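Side-chain contacts in ferric vibriobactin ABC transporter, periplasmic ferric vibriobactin-binding protein (PDB 3R5T), which binds the iron complex of the siderophore vibriobactin in the periplasm and probably hands it to an ABC transporter for uptake into Vibrio cholerae: residues 187-192 and 276-281; 121-126 and 141-146; 75-80 and 101-106; 18-23 and 110-115. All coordinates share one frame; numbering follows the deposited sequence.

Contact 1: 187-192 and 276-281; sequences AQLLQS and REIINS
L189 reaches across to both I278 and I279, one methyl to each, and so carries most of the apolar contact between helix 185-192 and helix 272-286. Its CG stands anti to the backbone N (chi1 173°), which carries the fork of the side chain toward the opposing helix, where it meets the isoleucines at a slant. One prong, CD2, lies against I278, 4.0 Å from I278 CD1 and almost as close to I278 CG2. The other prong meets I279: L189 CD1 is 3.9 Å from I279 CD1, a methyl brought forward by the bend of the isoleucine chain at chi2 (-45°). L190 adds a smaller touch, its CD1 lying 4.1 Å from I278 CG2, with the two side chains roughly at right angles. I278 CG2 thus meets both leucines.

No hydrogen bond crosses between the segments. The polar bonds stay within each helix and match one another: S192 OG donates to L189 O at 2.6 Å, and S281 OG to I278 O at 2.7 Å, each hydroxyl folding back onto a carbonyl three residues earlier.

The local axes run 11.1 Å apart at closest and 42° from parallel, a separation bridged by branched side chains. L263 of strand 260-264 touches both L190 and I278, while F147, W150 and V154 of helix 137-155 close one side of this core. That helix is the long linker between the two lobes that marks this class of binding protein, and the contact packs two helices of the mixed-sheet lobe against it.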
loop_
_atom_site.group_PDB
_atom_site.type_symbol
_atom_site.label_atom_id
_atom_site.label_comp_id
_atom_site.label_asym_id
_atom_site.label_seq_id
_atom_site.Cartn_x
_atom_site.Cartn_y
_atom_site.Cartn_z
ATOM N N ALA A 187 2.590 8.636 0.137
ATOM C CA ALA A 187 3.329 9.887 0.008
ATOM C C ALA A 187 4.503 9.722 -0.946
ATOM O O ALA A 187 4.711 10.562 -1.816
ATOM C CB ALA A 187 3.831 10.343 1.360
ATOM N N GLN A 188 5.235 8.616 -0.807
ATOM C CA GLN A 188 6.445 8.441 -1.618
ATOM C C GLN A 188 6.099 8.226 -3.092
ATOM O O GLN A 188 6.813 8.701 -3.973
ATOM C CB GLN A 188 7.324 7.322 -1.049
ATOM C CG GLN A 188 7.800 7.627 0.389
ATOM C CD GLN A 188 8.983 6.783 0.840
ATOM O OE1 GLN A 188 10.097 6.936 0.324
ATOM N NE2 GLN A 188 8.757 5.901 1.831
ATOM N N LEU A 189 4.990 7.543 -3.362
ATOM C CA LEU A 189 4.535 7.383 -4.738
ATOM C C LEU A 189 4.257 8.741 -5.381
ATOM O O LEU A 189 4.738 9.045 -6.482
ATOM C CB LEU A 189 3.282 6.502 -4.800
ATOM C CG LEU A 189 2.633 6.403 -6.189
ATOM C CD1 LEU A 189 3.513 5.681 -7.194
ATOM C CD2 LEU A 189 1.315 5.683 -6.095
ATOM N N LEU A 190 3.509 9.589 -4.691
ATOM C CA LEU A 190 3.218 10.904 -5.258
ATOM C C LEU A 190 4.473 11.774 -5.405
ATOM O O LEU A 190 4.633 12.485 -6.403
ATOM C CB LEU A 190 2.125 11.619 -4.452
ATOM C CG LEU A 190 0.698 11.476 -5.003
ATOM C CD1 LEU A 190 0.346 10.062 -5.415
ATOM C CD2 LEU A 190 -0.325 12.040 -4.028
ATOM N N GLN A 191 5.351 11.720 -4.405
ATOM C CA GLN A 191 6.617 12.449 -4.458
ATOM C C GLN A 191 7.399 12.087 -5.717
ATOM O O GLN A 191 8.057 12.949 -6.324
ATOM C CB GLN A 191 7.482 12.114 -3.243
ATOM C CG GLN A 191 6.975 12.601 -1.904
ATOM C CD GLN A 191 7.739 11.964 -0.754
ATOM O OE1 GLN A 191 8.940 11.696 -0.868
ATOM N NE2 GLN A 191 7.044 11.706 0.355
ATOM N N SER A 192 7.347 10.804 -6.091
ATOM C CA SER A 192 8.136 10.305 -7.224
ATOM C C SER A 192 7.732 10.898 -8.570
ATOM O O SER A 192 8.542 10.908 -9.500
ATOM C CB SER A 192 8.132 8.775 -7.292
ATOM O OG SER A 192 6.907 8.272 -7.790
ATOM N N ARG A 276 0.021 1.905 -10.453
ATOM C CA ARG A 276 -0.236 2.186 -11.866
ATOM C C ARG A 276 -1.563 2.919 -12.057
ATOM O O ARG A 276 -1.640 3.881 -12.825
ATOM C CB ARG A 276 -0.261 0.898 -12.674
ATOM C CG ARG A 276 1.101 0.356 -13.024
ATOM C CD ARG A 276 0.971 -0.980 -13.731
ATOM N NE ARG A 276 2.288 -1.487 -14.090
ATOM C CZ ARG A 276 2.563 -2.764 -14.327
ATOM N NH1 ARG A 276 1.610 -3.684 -14.244
ATOM N NH2 ARG A 276 3.799 -3.121 -14.647
ATOM N N GLU A 277 -2.610 2.457 -11.385
ATOM C CA GLU A 277 -3.909 3.096 -11.532
ATOM C C GLU A 277 -3.819 4.559 -11.092
ATOM O O GLU A 277 -4.341 5.452 -11.759
ATOM C CB GLU A 277 -4.978 2.368 -10.706
ATOM C CG GLU A 277 -5.307 0.967 -11.203
ATOM C CD GLU A 277 -6.542 0.378 -10.528
ATOM O OE1 GLU A 277 -7.471 1.145 -10.191
ATOM O OE2 GLU A 277 -6.592 -0.854 -10.363
ATOM N N ILE A 278 -3.181 4.792 -9.952
ATOM C CA ILE A 278 -3.020 6.142 -9.414
ATOM C C ILE A 278 -2.245 7.071 -10.353
ATOM O O ILE A 278 -2.676 8.192 -10.614
ATOM C CB ILE A 278 -2.355 6.117 -8.028
ATOM C CG1 ILE A 278 -3.264 5.401 -7.033
ATOM C CG2 ILE A 278 -2.032 7.526 -7.557
ATOM C CD1 ILE A 278 -2.602 4.984 -5.708
ATOM N N ILE A 279 -1.109 6.610 -10.862
ATOM C CA ILE A 279 -0.332 7.399 -11.798
ATOM C C ILE A 279 -1.125 7.652 -13.073
ATOM O O ILE A 279 -1.104 8.768 -13.602
ATOM C CB ILE A 279 1.016 6.709 -12.105
ATOM C CG1 ILE A 279 1.831 6.573 -10.812
ATOM C CG2 ILE A 279 1.814 7.485 -13.149
ATOM C CD1 ILE A 279 1.857 7.825 -9.946
ATOM N N ASN A 280 -1.844 6.639 -13.557
ATOM C CA ASN A 280 -2.710 6.830 -14.726
ATOM C C ASN A 280 -3.700 7.961 -14.474
ATOM O O ASN A 280 -3.952 8.776 -15.362
ATOM C CB ASN A 280 -3.466 5.549 -15.087
ATOM C CG ASN A 280 -2.598 4.523 -15.807
ATOM O OD1 ASN A 280 -1.474 4.807 -16.237
ATOM N ND2 ASN A 280 -3.130 3.304 -15.944
ATOM N N SER A 281 -4.260 8.021 -13.267
ATOM C CA SER A 281 -5.251 9.054 -12.958
ATOM C C SER A 281 -4.605 10.434 -12.968
ATOM O O SER A 281 -5.227 11.420 -13.367
ATOM C CB SER A 281 -5.961 8.788 -11.618
ATOM O OG SER A 281 -5.174 9.170 -10.498
#

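Contact 2: 121-126 and 141-146; sequences QTWQSL and ERTIHN
Q124 lays the aliphatic part of its side chain over I144, with CG 3.8 Å from I144 CG2 and CB 3.9 Å from I144 CG1. I144 extends beyond this overlap to the backbone, its CD1 methyl resting 3.4 Å from Q124 O. The glutamine chain bends at chi2 (96°), which carries the amide back over its neighbour in sequence: Q124 OE1 sits 3.2 Å above the plane of the W123 ring, near the rim. On the other side of the amide, NE2 donates to E148 OE1, further along helix 137-155.

W123 meets the second helix with the far end of its indole, CH2 lying 4.0 Å from T143 CG2 at the ring edge. The hydroxyl of T143 is engaged within its own helix, bonded to Q139 O, leaving the methyl to meet the tryptophan. F147 adds an edge-to-face contact with W123.

At the start of helix 123-134, T122 OG1 accepts from S125 N at 2.9 Å as an N-cap. No hydrogen bond crosses between the segments; the touching is by methyls, methylenes and a ring edge, with one methyl against a backbone carbonyl. Because Q124 packs with its methylenes while its amide bonds to E148, one side chain joins the two helices in both ways.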
loop_
_atom_site.group_PDB
_atom_site.type_symbol
_atom_site.label_atom_id
_atom_site.label_comp_id
_atom_site.label_asym_id
_atom_site.label_seq_id
_atom_site.Cartn_x
_atom_site.Cartn_y
_atom_site.Cartn_z
ATOM N N GLN A 121 7.439 1.813 4.298
ATOM C CA GLN A 121 8.305 1.736 3.131
ATOM C C GLN A 121 7.491 1.793 1.852
ATOM O O GLN A 121 6.286 1.588 1.840
ATOM C CB GLN A 121 9.258 0.530 3.178
ATOM C CG GLN A 121 8.559 -0.791 3.344
ATOM C CD GLN A 121 9.518 -1.999 3.447
ATOM O OE1 GLN A 121 10.606 -2.005 2.872
ATOM N NE2 GLN A 121 9.103 -3.019 4.187
ATOM N N THR A 122 8.156 2.167 0.776
ATOM C CA THR A 122 7.534 2.170 -0.536
ATOM C C THR A 122 7.153 0.743 -0.918
ATOM O O THR A 122 7.678 -0.213 -0.350
ATOM C CB THR A 122 8.496 2.694 -1.587
ATOM O OG1 THR A 122 9.682 1.897 -1.569
ATOM C CG2 THR A 122 8.896 4.125 -1.289
ATOM N N TRP A 123 6.288 0.581 -1.910
ATOM C CA TRP A 123 6.058 -0.768 -2.406
ATOM C C TRP A 123 7.367 -1.359 -2.965
ATOM O O TRP A 123 7.603 -2.559 -2.840
ATOM C CB TRP A 123 4.888 -0.851 -3.411
ATOM C CG TRP A 123 5.166 -0.329 -4.786
ATOM C CD1 TRP A 123 4.786 0.887 -5.304
ATOM C CD2 TRP A 123 5.841 -1.016 -5.834
ATOM N NE1 TRP A 123 5.192 0.990 -6.609
ATOM C CE2 TRP A 123 5.856 -0.158 -6.959
ATOM C CE3 TRP A 123 6.469 -2.270 -5.930
ATOM C CZ2 TRP A 123 6.447 -0.531 -8.171
ATOM C CZ3 TRP A 123 7.061 -2.629 -7.129
ATOM C CH2 TRP A 123 7.056 -1.763 -8.231
ATOM N N GLN A 124 8.208 -0.522 -3.568
ATOM C CA GLN A 124 9.463 -0.997 -4.114
ATOM C C GLN A 124 10.360 -1.579 -3.035
ATOM O O GLN A 124 10.980 -2.636 -3.247
ATOM C CB GLN A 124 10.187 0.135 -4.837
ATOM C CG GLN A 124 9.478 0.615 -6.106
ATOM C CD GLN A 124 8.602 1.836 -5.893
ATOM O OE1 GLN A 124 7.888 1.976 -4.881
ATOM N NE2 GLN A 124 8.634 2.725 -6.870
ATOM N N SER A 125 10.454 -0.903 -1.899
ATOM C CA SER A 125 11.281 -1.378 -0.796
ATOM C C SER A 125 10.749 -2.708 -0.260
ATOM O O SER A 125 11.510 -3.627 0.054
ATOM C CB SER A 125 11.330 -0.322 0.306
ATOM O OG SER A 125 12.091 -0.764 1.414
ATOM N N LEU A 126 9.430 -2.812 -0.151
ATOM C CA LEU A 126 8.829 -4.060 0.277
ATOM C C LEU A 126 9.118 -5.150 -0.766
ATOM O O LEU A 126 9.444 -6.277 -0.410
ATOM C CB LEU A 126 7.333 -3.860 0.452
ATOM C CG LEU A 126 6.551 -5.093 0.905
ATOM C CD1 LEU A 126 6.973 -5.496 2.312
ATOM C CD2 LEU A 126 5.033 -4.858 0.837
ATOM N N GLU A 141 14.163 -6.449 -8.998
ATOM C CA GLU A 141 14.961 -5.338 -9.485
ATOM C C GLU A 141 14.465 -4.841 -10.843
ATOM O O GLU A 141 14.392 -3.636 -11.092
ATOM C CB GLU A 141 16.459 -5.712 -9.530
ATOM C CG GLU A 141 17.407 -4.484 -9.704
ATOM C CD GLU A 141 18.853 -4.737 -9.279
ATOM O OE1 GLU A 141 19.164 -4.737 -8.052
ATOM O OE2 GLU A 141 19.680 -4.913 -10.175
ATOM N N ARG A 142 14.126 -5.773 -11.727
ATOM C CA ARG A 142 13.610 -5.432 -13.050
ATOM C C ARG A 142 12.286 -4.684 -12.937
ATOM O O ARG A 142 12.078 -3.649 -13.575
ATOM C CB ARG A 142 13.420 -6.701 -13.877
ATOM C CG ARG A 142 12.754 -6.488 -15.224
ATOM C CD ARG A 142 13.012 -7.655 -16.166
ATOM N NE ARG A 142 12.638 -8.949 -15.600
ATOM C CZ ARG A 142 13.506 -9.868 -15.182
ATOM N NH1 ARG A 142 14.809 -9.640 -15.258
ATOM N NH2 ARG A 142 13.067 -11.019 -14.687
ATOM N N THR A 143 11.385 -5.239 -12.137
ATOM C CA THR A 143 10.070 -4.619 -11.927
ATOM C C THR A 143 10.180 -3.188 -11.392
ATOM O O THR A 143 9.516 -2.262 -11.885
ATOM C CB THR A 143 9.224 -5.479 -10.979
ATOM O OG1 THR A 143 9.042 -6.777 -11.556
ATOM C CG2 THR A 143 7.848 -4.843 -10.737
ATOM N N ILE A 144 11.018 -3.014 -10.380
ATOM C CA ILE A 144 11.241 -1.708 -9.775
ATOM C C ILE A 144 11.873 -0.745 -10.774
ATOM O O ILE A 144 11.436 0.399 -10.917
ATOM C CB ILE A 144 12.126 -1.841 -8.512
ATOM C CG1 ILE A 144 11.354 -2.600 -7.426
ATOM C CG2 ILE A 144 12.592 -0.482 -8.001
ATOM C CD1 ILE A 144 12.270 -3.113 -6.354
ATOM N N HIS A 145 12.888 -1.215 -11.488
ATOM C CA HIS A 145 13.560 -0.359 -12.439
ATOM C C HIS A 145 12.616 0.109 -13.553
ATOM O O HIS A 145 12.631 1.288 -13.953
ATOM C CB HIS A 145 14.763 -1.085 -13.038
ATOM C CG HIS A 145 15.318 -0.404 -14.240
ATOM N ND1 HIS A 145 16.175 0.671 -14.147
ATOM C CD2 HIS A 145 15.098 -0.603 -15.561
ATOM C CE1 HIS A 145 16.488 1.084 -15.363
ATOM N NE2 HIS A 145 15.850 0.326 -16.238
ATOM N N ASN A 146 11.785 -0.805 -14.057
ATOM C CA ASN A 146 10.866 -0.428 -15.126
ATOM C C ASN A 146 9.859 0.608 -14.643
ATOM O O ASN A 146 9.504 1.533 -15.383
ATOM C CB ASN A 146 10.115 -1.643 -15.666
ATOM C CG ASN A 146 10.993 -2.568 -16.481
ATOM O OD1 ASN A 146 12.073 -2.195 -16.929
ATOM N ND2 ASN A 146 10.518 -3.791 -16.678
#

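Contact 3: 75-80 and 101-106; sequences GSVDLE and RDQIPL
The alpha/beta lobe built on the parallel sheet has, at its surface, the turn leading from strand 69-73 into helix 79-85 lying beside the start of helix 104-108, and V77 and L79 meet Q103 and L106 there. V77 and Q103 pass alongside each other in opposite directions. V77 CG2 touches the methylene part of the glutamine, 4.2 Å from Q103 CG, and lies equally far from Q103 OE1. The bend of the glutamine at chi2 (74°) turns its chain aside after CG and thereby brings the amide oxygen back near the same methyl. W72 and A100 also pack on V77.

Around the turn, D78 takes the N-cap position of helix 79-85 with its carboxylate, and S81 OG bonds to D78 O. On the other segment, I104 N donates to R101 O at 3.2 Å as the short 3-10 turn 101-103 passes into helix 104-108.

No hydrogen bond joins the two segments, and carbon atoms make most of the contact. Further along, at the first residue of helix 79-85 and one turn beyond Q103, the leucines meet: L79 CD1 and L106 CD1 are the closest pair at 4.2 Å, and both L79 methyls also lie against L106 CB.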
loop_
_atom_site.group_PDB
_atom_site.type_symbol
_atom_site.label_atom_id
_atom_site.label_comp_id
_atom_site.label_asym_id
_atom_site.label_seq_id
_atom_site.Cartn_x
_atom_site.Cartn_y
_atom_site.Cartn_z
ATOM N N GLY A 75 -7.868 -11.480 10.897
ATOM C CA GLY A 75 -8.244 -11.558 12.295
ATOM C C GLY A 75 -8.408 -12.970 12.821
ATOM O O GLY A 75 -8.265 -13.203 14.016
ATOM N N SER A 76 -8.683 -13.913 11.927
ATOM C CA SER A 76 -9.013 -15.277 12.323
ATOM C C SER A 76 -8.155 -16.360 11.642
ATOM O O SER A 76 -8.662 -17.072 10.775
ATOM C CB SER A 76 -10.505 -15.551 12.041
ATOM O OG SER A 76 -10.948 -14.964 10.814
ATOM N N VAL A 77 -6.886 -16.518 12.035
ATOM C CA VAL A 77 -5.993 -17.436 11.303
ATOM C C VAL A 77 -6.501 -18.885 11.367
ATOM O O VAL A 77 -6.714 -19.425 12.450
ATOM C CB VAL A 77 -4.549 -17.383 11.818
ATOM C CG1 VAL A 77 -3.700 -18.442 11.121
ATOM C CG2 VAL A 77 -3.957 -16.011 11.582
ATOM N N ASP A 78 -6.682 -19.505 10.203
ATOM C CA ASP A 78 -7.142 -20.889 10.119
ATOM C C ASP A 78 -5.931 -21.808 9.952
ATOM O O ASP A 78 -5.396 -21.986 8.847
ATOM C CB ASP A 78 -8.133 -21.036 8.957
ATOM C CG ASP A 78 -8.715 -22.440 8.836
ATOM O OD1 ASP A 78 -8.127 -23.393 9.384
ATOM O OD2 ASP A 78 -9.771 -22.584 8.179
ATOM N N LEU A 79 -5.462 -22.369 11.058
ATOM C CA LEU A 79 -4.245 -23.179 11.005
ATOM C C LEU A 79 -4.411 -24.441 10.157
ATOM O O LEU A 79 -3.457 -24.863 9.500
ATOM C CB LEU A 79 -3.788 -23.575 12.409
ATOM C CG LEU A 79 -3.320 -22.399 13.278
ATOM C CD1 LEU A 79 -3.074 -22.884 14.700
ATOM C CD2 LEU A 79 -2.076 -21.724 12.691
ATOM N N GLU A 80 -5.598 -25.045 10.178
ATOM C CA GLU A 80 -5.833 -26.238 9.366
ATOM C C GLU A 80 -5.574 -25.897 7.902
ATOM O O GLU A 80 -4.928 -26.657 7.187
ATOM C CB GLU A 80 -7.258 -26.754 9.561
ATOM C CG GLU A 80 -7.619 -27.900 8.634
ATOM C CD GLU A 80 -9.021 -28.407 8.886
ATOM O OE1 GLU A 80 -9.366 -28.636 10.071
ATOM O OE2 GLU A 80 -9.786 -28.582 7.907
ATOM N N ARG A 101 0.901 -11.073 13.620
ATOM C CA ARG A 101 2.151 -11.065 14.369
ATOM C C ARG A 101 2.117 -12.001 15.576
ATOM O O ARG A 101 3.076 -12.740 15.817
ATOM C CB ARG A 101 2.511 -9.640 14.798
ATOM C CG ARG A 101 3.786 -9.551 15.609
ATOM C CD ARG A 101 4.242 -8.110 15.782
ATOM N NE ARG A 101 5.429 -8.046 16.631
ATOM C CZ ARG A 101 5.853 -6.947 17.247
ATOM N NH1 ARG A 101 6.938 -6.994 18.009
ATOM N NH2 ARG A 101 5.187 -5.805 17.112
ATOM N N ASP A 102 1.016 -11.995 16.325
ATOM C CA ASP A 102 0.950 -12.798 17.550
ATOM C C ASP A 102 0.827 -14.301 17.301
ATOM O O ASP A 102 1.006 -15.102 18.216
ATOM C CB ASP A 102 -0.196 -12.324 18.449
ATOM C CG ASP A 102 0.058 -10.951 19.033
ATOM O OD1 ASP A 102 1.201 -10.456 18.917
ATOM O OD2 ASP A 102 -0.885 -10.368 19.605
ATOM N N GLN A 103 0.523 -14.674 16.067
ATOM C CA GLN A 103 0.389 -16.076 15.686
ATOM C C GLN A 103 1.678 -16.654 15.101
ATOM O O GLN A 103 1.714 -17.814 14.683
ATOM C CB GLN A 103 -0.762 -16.245 14.692
ATOM C CG GLN A 103 -2.146 -16.063 15.317
ATOM C CD GLN A 103 -2.476 -14.612 15.618
ATOM O OE1 GLN A 103 -2.370 -13.755 14.747
ATOM N NE2 GLN A 103 -2.893 -14.335 16.853
ATOM N N ILE A 104 2.744 -15.864 15.094
ATOM C CA ILE A 104 3.998 -16.350 14.500
ATOM C C ILE A 104 4.522 -17.692 15.050
ATOM O O ILE A 104 4.865 -18.578 14.273
ATOM C CB ILE A 104 5.083 -15.259 14.478
ATOM C CG1 ILE A 104 4.723 -14.251 13.394
ATOM C CG2 ILE A 104 6.440 -15.860 14.169
ATOM C CD1 ILE A 104 5.638 -13.039 13.325
ATOM N N PRO A 105 4.540 -17.865 16.380
ATOM C CA PRO A 105 5.011 -19.155 16.901
ATOM C C PRO A 105 4.195 -20.350 16.390
ATOM O O PRO A 105 4.767 -21.412 16.132
ATOM C CB PRO A 105 4.854 -18.991 18.416
ATOM C CG PRO A 105 5.002 -17.508 18.637
ATOM C CD PRO A 105 4.270 -16.903 17.464
ATOM N N LEU A 106 2.885 -20.191 16.245
ATOM C CA LEU A 106 2.067 -21.280 15.715
ATOM C C LEU A 106 2.370 -21.522 14.243
ATOM O O LEU A 106 2.443 -22.664 13.791
ATOM C CB LEU A 106 0.571 -21.014 15.933
ATOM C CG LEU A 106 0.101 -21.090 17.383
ATOM C CD1 LEU A 106 -1.260 -20.408 17.581
ATOM C CD2 LEU A 106 0.043 -22.548 17.823
#

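Contact 4: 18-23 and 110-115; sequences TIPSQP and IAPTIL
P112 and P20 press their rings together obliquely, and this is the tightest approach between segments 110-115 and 18-23. Before it in the chain, I110 turns to V82 and Y83 of helix 79-85, and A111 packs on I90 of the neighbouring strand. The A111 carbonyl is also taken up locally, since T113 OG1 donates to A111 O at 2.9 Å, the donor tilted 30° from the carbonyl plane.

At P112 the chain swings its ring toward the N-terminal segment. P112 CG lies 3.6 Å from P20 CD, while P112 CB is 4.0 Å from T18 O, so the CB-CG side of the ring approaches the T18 carbonyl as well as P20. T113 then faces the opposite way, with its side chain against I90 and V92 of strand 89-93; its backbone oxygen accepts a hydrogen bond from T17 OG1, a polar link back to the hairpin.

I114 returns to the side of the N-terminal segment, its CG2 meeting I19 CD1 at 4.2 Å. With CG1 anti to the carbonyl carbon (chi1 -52°), I19 brings this CD1 nearer to I114, and F9 of strand 7-10 packs on both isoleucines. At L115 the side chain again faces away, and its backbone N bonds to N11 OD1.

The alternation of P112 and I114 with T113 and L115 is that of an extended beta chain. Strand 113-116 is outermost in the five-stranded parallel sheet, and the small antiparallel hairpin of 7-10 and 16-19 covers it, an N-terminal addition to the sheet of a Rossmann-like alpha/beta lobe.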
loop_
_atom_site.group_PDB
_atom_site.type_symbol
_atom_site.label_atom_id
_atom_site.label_comp_id
_atom_site.label_asym_id
_atom_site.label_seq_id
_atom_site.Cartn_x
_atom_site.Cartn_y
_atom_site.Cartn_z
ATOM N N THR A 18 15.568 -18.548 9.292
ATOM C CA THR A 18 16.343 -19.237 8.283
ATOM C C THR A 18 15.413 -19.892 7.280
ATOM O O THR A 18 14.520 -20.678 7.623
ATOM C CB THR A 18 17.298 -20.266 8.905
ATOM O OG1 THR A 18 18.221 -19.578 9.746
ATOM C CG2 THR A 18 18.069 -21.022 7.829
ATOM N N ILE A 19 15.597 -19.519 6.025
ATOM C CA ILE A 19 14.853 -20.121 4.940
ATOM C C ILE A 19 15.745 -21.165 4.283
ATOM O O ILE A 19 16.744 -20.841 3.643
ATOM C CB ILE A 19 14.396 -19.047 3.943
ATOM C CG1 ILE A 19 13.652 -17.922 4.674
ATOM C CG2 ILE A 19 13.537 -19.656 2.865
ATOM C CD1 ILE A 19 13.297 -16.752 3.781
ATOM N N PRO A 20 15.407 -22.438 4.482
ATOM C CA PRO A 20 16.290 -23.559 4.129
ATOM C C PRO A 20 16.477 -23.741 2.630
ATOM O O PRO A 20 17.551 -24.137 2.176
ATOM C CB PRO A 20 15.555 -24.781 4.706
ATOM C CG PRO A 20 14.587 -24.225 5.704
ATOM C CD PRO A 20 14.204 -22.871 5.211
ATOM N N SER A 21 15.427 -23.449 1.872
ATOM C CA SER A 21 15.419 -23.653 0.429
ATOM C C SER A 21 14.618 -22.544 -0.248
ATOM O O SER A 21 13.743 -21.944 0.381
ATOM C CB SER A 21 14.783 -25.011 0.111
ATOM O OG SER A 21 13.571 -25.177 0.832
ATOM N N GLN A 22 14.899 -22.274 -1.523
ATOM C CA GLN A 22 14.129 -21.245 -2.235
ATOM C C GLN A 22 12.640 -21.548 -2.153
ATOM O O GLN A 22 12.187 -22.599 -2.584
ATOM C CB GLN A 22 14.525 -21.130 -3.706
ATOM C CG GLN A 22 13.816 -19.994 -4.438
ATOM C CD GLN A 22 14.391 -19.721 -5.819
ATOM O OE1 GLN A 22 15.021 -20.594 -6.418
ATOM N NE2 GLN A 22 14.173 -18.511 -6.333
ATOM N N PRO A 23 11.863 -20.611 -1.612
ATOM C CA PRO A 23 10.423 -20.838 -1.510
ATOM C C PRO A 23 9.744 -21.054 -2.863
ATOM O O PRO A 23 9.959 -20.296 -3.815
ATOM C CB PRO A 23 9.917 -19.543 -0.874
ATOM C CG PRO A 23 11.070 -19.066 -0.059
ATOM C CD PRO A 23 12.292 -19.408 -0.875
ATOM N N ILE A 110 4.801 -24.675 11.345
ATOM C CA ILE A 110 4.358 -25.235 10.073
ATOM C C ILE A 110 5.362 -25.054 8.942
ATOM O O ILE A 110 5.624 -25.983 8.182
ATOM C CB ILE A 110 3.018 -24.611 9.625
ATOM C CG1 ILE A 110 1.999 -24.654 10.770
ATOM C CG2 ILE A 110 2.504 -25.314 8.371
ATOM C CD1 ILE A 110 0.649 -24.024 10.434
ATOM N N ALA A 111 5.916 -23.850 8.841
ATOM C CA ALA A 111 6.895 -23.517 7.804
ATOM C C ALA A 111 7.671 -22.272 8.206
ATOM O O ALA A 111 7.231 -21.508 9.071
ATOM C CB ALA A 111 6.195 -23.294 6.454
ATOM N N PRO A 112 8.824 -22.036 7.561
ATOM C CA PRO A 112 9.574 -20.804 7.826
ATOM C C PRO A 112 8.652 -19.600 7.688
ATOM O O PRO A 112 7.978 -19.445 6.668
ATOM C CB PRO A 112 10.634 -20.796 6.724
ATOM C CG PRO A 112 10.874 -22.271 6.446
ATOM C CD PRO A 112 9.504 -22.904 6.577
ATOM N N THR A 113 8.617 -18.763 8.714
ATOM C CA THR A 113 7.687 -17.640 8.776
ATOM C C THR A 113 8.460 -16.332 8.917
ATOM O O THR A 113 9.318 -16.208 9.789
ATOM C CB THR A 113 6.706 -17.845 9.956
ATOM O OG1 THR A 113 5.961 -19.040 9.719
ATOM C CG2 THR A 113 5.727 -16.687 10.091
ATOM N N ILE A 114 8.163 -15.378 8.039
ATOM C CA ILE A 114 8.834 -14.078 8.053
ATOM C C ILE A 114 7.859 -12.934 8.333
ATOM O O ILE A 114 6.650 -13.048 8.083
ATOM C CB ILE A 114 9.635 -13.823 6.755
ATOM C CG1 ILE A 114 8.704 -13.710 5.524
ATOM C CG2 ILE A 114 10.727 -14.895 6.604
ATOM C CD1 ILE A 114 9.428 -13.179 4.265
ATOM N N LEU A 115 8.404 -11.842 8.859
ATOM C CA LEU A 115 7.614 -10.711 9.337
ATOM C C LEU A 115 8.161 -9.412 8.730
ATOM O O LEU A 115 9.341 -9.075 8.913
ATOM C CB LEU A 115 7.699 -10.671 10.865
ATOM C CG LEU A 115 7.075 -9.511 11.631
ATOM C CD1 LEU A 115 5.569 -9.472 11.419
ATOM C CD2 LEU A 115 7.414 -9.591 13.109
#

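From the N terminus, the hairpin end 18-23 waits through 86 residues for 110-115, so contact 4 closes a long loop that takes in most of the parallel-sheet lobe. Contact 3 is nested inside it, joining the entries to the helices of two successive beta-alpha-beta crossovers, and the two touch where I104 packs on L115 and T113, and L79 on I110. Strand 113-116 leads on to helix 123-134, and contact 2 then closes a short helical loop with helix 137-155. Contact 1 comes last, in series, bringing helix 185-192 to helix 272-286 in the other lobe, about 32 Å centre to centre from contact 4. Q188 against T122 joins contacts 1 and 2.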